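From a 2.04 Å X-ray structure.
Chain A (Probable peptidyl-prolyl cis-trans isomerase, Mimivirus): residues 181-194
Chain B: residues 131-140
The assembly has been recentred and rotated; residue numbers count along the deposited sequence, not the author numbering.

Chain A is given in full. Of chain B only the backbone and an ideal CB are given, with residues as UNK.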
# COMPACT_ATOMS: atom_id res chain seq x y z
N ASP A 181 -20.50 -12.99 -1.86
CA ASP A 181 -20.01 -14.05 -0.98
C ASP A 181 -18.67 -14.68 -1.45
O ASP A 181 -17.80 -14.90 -0.64
CB ASP A 181 -21.05 -15.17 -0.82
CG ASP A 181 -22.33 -14.70 -0.15
OD1 ASP A 181 -22.31 -13.75 0.66
OD2 ASP A 181 -23.38 -15.29 -0.47
N LYS A 182 -18.55 -14.98 -2.73
CA LYS A 182 -17.32 -15.52 -3.32
C LYS A 182 -16.13 -14.56 -3.10
O LYS A 182 -15.06 -14.99 -2.67
CB LYS A 182 -17.52 -15.78 -4.81
CG LYS A 182 -18.40 -17.02 -5.13
CD LYS A 182 -18.51 -17.25 -6.64
CE LYS A 182 -19.38 -18.50 -6.89
NZ LYS A 182 -19.46 -18.80 -8.38
N ILE A 183 -16.35 -13.28 -3.41
CA ILE A 183 -15.36 -12.23 -3.17
C ILE A 183 -14.92 -12.21 -1.70
O ILE A 183 -13.72 -12.29 -1.40
CB ILE A 183 -15.88 -10.81 -3.61
CG1 ILE A 183 -16.06 -10.76 -5.14
CG2 ILE A 183 -14.91 -9.72 -3.14
CD1 ILE A 183 -16.95 -9.58 -5.64
N ASN A 184 -15.91 -12.14 -0.81
CA ASN A 184 -15.66 -12.11 0.63
C ASN A 184 -14.88 -13.32 1.15
O ASN A 184 -13.98 -13.16 2.02
CB ASN A 184 -16.97 -11.98 1.41
CG ASN A 184 -16.73 -11.49 2.78
OD1 ASN A 184 -16.07 -10.48 2.97
ND2 ASN A 184 -17.26 -12.21 3.79
N SER A 185 -15.24 -14.51 0.68
CA SER A 185 -14.45 -15.70 1.03
C SER A 185 -12.99 -15.55 0.59
O SER A 185 -12.10 -15.88 1.33
CB SER A 185 -15.03 -16.96 0.43
OG SER A 185 -16.22 -17.26 1.16
N MET A 186 -12.76 -15.09 -0.64
CA MET A 186 -11.41 -15.00 -1.16
C MET A 186 -10.55 -13.92 -0.51
O MET A 186 -9.33 -13.94 -0.68
CB MET A 186 -11.43 -14.80 -2.66
CG MET A 186 -11.96 -16.00 -3.36
SD MET A 186 -11.80 -15.78 -5.10
CE MET A 186 -13.36 -15.02 -5.45
N ILE A 187 -11.17 -13.00 0.22
CA ILE A 187 -10.44 -11.96 0.92
C ILE A 187 -10.33 -12.18 2.43
O ILE A 187 -9.94 -11.28 3.15
CB ILE A 187 -10.90 -10.50 0.56
CG1 ILE A 187 -12.31 -10.19 1.07
CG2 ILE A 187 -10.73 -10.25 -0.98
CD1 ILE A 187 -12.78 -8.73 0.74
N LYS A 188 -10.64 -13.40 2.90
CA LYS A 188 -10.44 -13.74 4.30
C LYS A 188 -8.96 -13.46 4.65
O LYS A 188 -8.07 -13.91 3.92
CB LYS A 188 -10.80 -15.20 4.55
CG LYS A 188 -10.65 -15.64 6.02
CD LYS A 188 -10.81 -17.13 6.15
CE LYS A 188 -10.08 -17.69 7.39
NZ LYS A 188 -10.66 -17.17 8.68
N PRO A 189 -8.72 -12.63 5.68
CA PRO A 189 -7.32 -12.22 5.93
C PRO A 189 -6.45 -13.24 6.65
O PRO A 189 -6.90 -14.01 7.53
CB PRO A 189 -7.47 -10.95 6.76
CG PRO A 189 -8.75 -11.16 7.54
CD PRO A 189 -9.67 -11.93 6.58
N TYR A 190 -5.19 -13.24 6.23
CA TYR A 190 -4.13 -14.06 6.78
C TYR A 190 -2.89 -13.18 6.66
O TYR A 190 -2.69 -12.58 5.61
CB TYR A 190 -3.91 -15.28 5.88
CG TYR A 190 -4.92 -16.37 6.05
CD1 TYR A 190 -5.04 -17.03 7.27
CD2 TYR A 190 -5.76 -16.75 5.00
CE1 TYR A 190 -5.95 -18.06 7.46
CE2 TYR A 190 -6.70 -17.82 5.17
CZ TYR A 190 -6.77 -18.45 6.42
OH TYR A 190 -7.65 -19.50 6.68
N ALA A 191 -2.10 -13.09 7.72
CA ALA A 191 -0.85 -12.32 7.70
C ALA A 191 0.04 -12.81 6.57
O ALA A 191 0.22 -14.04 6.37
CB ALA A 191 -0.16 -12.43 9.03
N GLY A 192 0.47 -11.86 5.75
CA GLY A 192 1.34 -12.12 4.60
C GLY A 192 0.68 -12.49 3.29
O GLY A 192 1.36 -12.58 2.26
N ARG A 193 -0.63 -12.72 3.31
CA ARG A 193 -1.36 -13.10 2.11
C ARG A 193 -1.85 -11.83 1.42
O ARG A 193 -2.66 -11.09 1.99
CB ARG A 193 -2.56 -13.99 2.48
CG ARG A 193 -3.57 -14.28 1.33
CD ARG A 193 -2.94 -14.94 0.09
NE ARG A 193 -2.28 -16.20 0.38
CZ ARG A 193 -1.60 -16.92 -0.51
NH1 ARG A 193 -1.49 -16.50 -1.74
NH2 ARG A 193 -1.02 -18.07 -0.15
N LYS A 194 -1.40 -11.57 0.20
CA LYS A 194 -2.07 -10.50 -0.54
C LYS A 194 -3.31 -10.97 -1.32
O LYS A 194 -3.33 -12.07 -1.91
CB LYS A 194 -1.12 -9.61 -1.35
CG LYS A 194 -0.18 -10.30 -2.27
CD LYS A 194 0.83 -9.31 -2.76
CE LYS A 194 1.10 -9.53 -4.23
NZ LYS A 194 2.15 -8.58 -4.68
N UNK B 131 4.11 -21.97 5.40
CA UNK B 131 3.41 -21.64 4.16
C UNK B 131 2.15 -20.82 4.50
O UNK B 131 1.46 -21.11 5.45
CB UNK B 131 3.05 -22.91 3.39
N UNK B 132 1.89 -19.79 3.71
CA UNK B 132 0.79 -18.87 4.01
C UNK B 132 -0.48 -19.37 3.29
O UNK B 132 -0.47 -19.56 2.06
CB UNK B 132 1.14 -17.44 3.58
N UNK B 133 -1.56 -19.62 4.05
CA UNK B 133 -2.79 -20.11 3.43
C UNK B 133 -3.52 -19.01 2.61
O UNK B 133 -3.26 -17.81 2.77
CB UNK B 133 -3.72 -20.66 4.51
N UNK B 134 -4.36 -19.45 1.69
CA UNK B 134 -5.40 -18.57 1.12
C UNK B 134 -6.74 -19.35 1.03
O UNK B 134 -6.78 -20.56 1.25
CB UNK B 134 -4.98 -18.06 -0.26
N UNK B 135 -7.83 -18.61 0.78
CA UNK B 135 -9.20 -19.17 0.74
C UNK B 135 -9.76 -18.93 -0.65
O UNK B 135 -9.60 -17.84 -1.24
CB UNK B 135 -10.10 -18.54 1.81
N UNK B 136 -10.40 -19.96 -1.22
CA UNK B 136 -10.93 -19.84 -2.56
C UNK B 136 -12.37 -19.32 -2.49
O UNK B 136 -12.87 -19.05 -1.40
CB UNK B 136 -10.86 -21.18 -3.29
N UNK B 137 -13.03 -19.24 -3.64
CA UNK B 137 -14.41 -18.74 -3.70
C UNK B 137 -15.45 -19.52 -2.86
O UNK B 137 -16.53 -19.00 -2.58
CB UNK B 137 -14.86 -18.75 -5.16
N UNK B 138 -15.10 -20.75 -2.45
CA UNK B 138 -16.02 -21.62 -1.69
C UNK B 138 -15.67 -21.64 -0.22
O UNK B 138 -16.34 -22.27 0.59
CB UNK B 138 -16.00 -23.05 -2.24
N UNK B 139 -14.63 -20.90 0.15
CA UNK B 139 -14.21 -20.85 1.53
C UNK B 139 -13.23 -21.98 1.85
O UNK B 139 -12.94 -22.22 3.01
CB UNK B 139 -15.43 -20.92 2.45
N UNK B 140 -12.74 -22.67 0.83
CA UNK B 140 -11.80 -23.77 1.06
C UNK B 140 -10.34 -23.24 1.12
O UNK B 140 -9.96 -22.40 0.31
CB UNK B 140 -11.94 -24.82 -0.04

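At position 131 CA-to-CB points away from chain A and nothing of that chain lies within reach, so this contact sets no preference; the residue is B:Leu131.

Position 132 points toward the turn formed by A:Tyr190 to A:Arg193. Its ideal CB lies 4.5 Å from A:Ala191 O and 4.4 Å from A:Arg193 NH2, leaving room for a compact side chain; valine, threonine, alanine or isoleucine could suit. It is B:Val132, whose CG1 comes 3.5 Å from A:Ala191 O and 3.8 Å from A:Arg193 CB. Its backbone does polar work whatever the side chain: A:Arg193 NH2 donates to B:Val132 O at 2.7 Å.

At position 133 the CB points sideways, 4.2 Å from A:Tyr190 CE2, beside an aromatic face. Phi of -73° admits proline, though other small aliphatic groups could also pack here. B:Pro133 sets its CG over the ring, 3.6 Å from A:Tyr190 CD1, in a CH-pi contact close to the ring normal. Its O accepts from A:Arg193 NE at 3.0 Å, so the guanidinium grips two successive carbonyls.

Position 134 brings its CB within 3.3 Å of A:Arg193 NE, over one face of the guanidinium. That contact is made by CB, which every residue but glycine has, so chain A restricts little beyond it and many side chains would fit, an aromatic among them. B:Tyr134 takes chi1 of 74° (p), and its end leads away, with A:Arg193 NH2 near the ring's edge.

Position 135 points toward chain A, its CB 3.4 Å from A:Ser185 O and 4.4 Å from A:Lys188 CB. So tight a place favours a small or beta-branched residue. B:Thr135 puts CG2 3.4 Å from A:Ser185 O and OG1 3.6 Å from A:Tyr190 CE2, at that ring's edge.

Position 136 points away and opens a type I turn, where Asp, Asn, Ser or Thr can accept from the following amides. B:Asp136 OD1 does so, taking hydrogen bonds from B:Ser138 N (3.0 Å) and B:Asn140 N (2.7 Å).

The ideal CB of position 137 lies 3.9 Å from A:Lys182 CG and 4.0 Å from A:Met186 CE. The extended A:Lys182 ends in an ammonium nearby, so a long side chain with an aliphatic stem and an acidic end would suit; glutamine could make the apolar contact but not the ionic one. B:Glu137 packs CB 3.8 Å from A:Met186 CE, and its OE2 forms a salt bridge with A:Lys182 NZ at 3.6 Å.

Position 138 points away and is free to be polar: B:Ser138.

Position 139, with phi/psi of 87/11, would jam a CB against the preceding carbonyl, which calls for glycine: B:Gly139, its N 4.0 Å from A:Ser185 CB.

Position 140 is out of chain A's reach; B:Asn140 occupies it.

Chain B (131-140) LVPYTDESGN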
# COMPACT_ATOMS: atom_id res chain seq x y z
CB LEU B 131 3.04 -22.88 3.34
CG LEU B 131 4.23 -23.70 2.83
CD1 LEU B 131 3.75 -24.98 2.10
CD2 LEU B 131 5.19 -22.87 1.94
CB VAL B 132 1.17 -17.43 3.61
CG1 VAL B 132 -0.01 -16.44 3.87
CG2 VAL B 132 2.45 -16.97 4.37
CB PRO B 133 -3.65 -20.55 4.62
CG PRO B 133 -3.17 -19.71 5.75
CD PRO B 133 -1.72 -19.42 5.51
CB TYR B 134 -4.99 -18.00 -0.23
CG TYR B 134 -5.03 -18.98 -1.38
CD1 TYR B 134 -6.18 -19.10 -2.17
CD2 TYR B 134 -3.91 -19.75 -1.71
CE1 TYR B 134 -6.23 -19.96 -3.24
CE2 TYR B 134 -3.94 -20.61 -2.80
CZ TYR B 134 -5.11 -20.71 -3.55
OH TYR B 134 -5.17 -21.56 -4.62
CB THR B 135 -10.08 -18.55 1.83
OG1 THR B 135 -9.50 -18.81 3.11
CG2 THR B 135 -11.47 -19.15 1.84
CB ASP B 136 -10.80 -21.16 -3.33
CG ASP B 136 -11.78 -22.24 -2.84
OD1 ASP B 136 -12.52 -22.05 -1.83
OD2 ASP B 136 -11.79 -23.30 -3.50
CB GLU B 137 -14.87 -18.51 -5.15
CG GLU B 137 -14.87 -19.72 -6.04
CD GLU B 137 -15.61 -19.51 -7.37
OE1 GLU B 137 -15.44 -18.44 -8.03
OE2 GLU B 137 -16.35 -20.45 -7.78
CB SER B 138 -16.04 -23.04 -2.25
OG SER B 138 -16.34 -23.02 -3.64
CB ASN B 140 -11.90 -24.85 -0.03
CG ASN B 140 -13.30 -25.51 -0.14
OD1 ASN B 140 -14.03 -25.68 0.85
ND2 ASN B 140 -13.66 -25.90 -1.35
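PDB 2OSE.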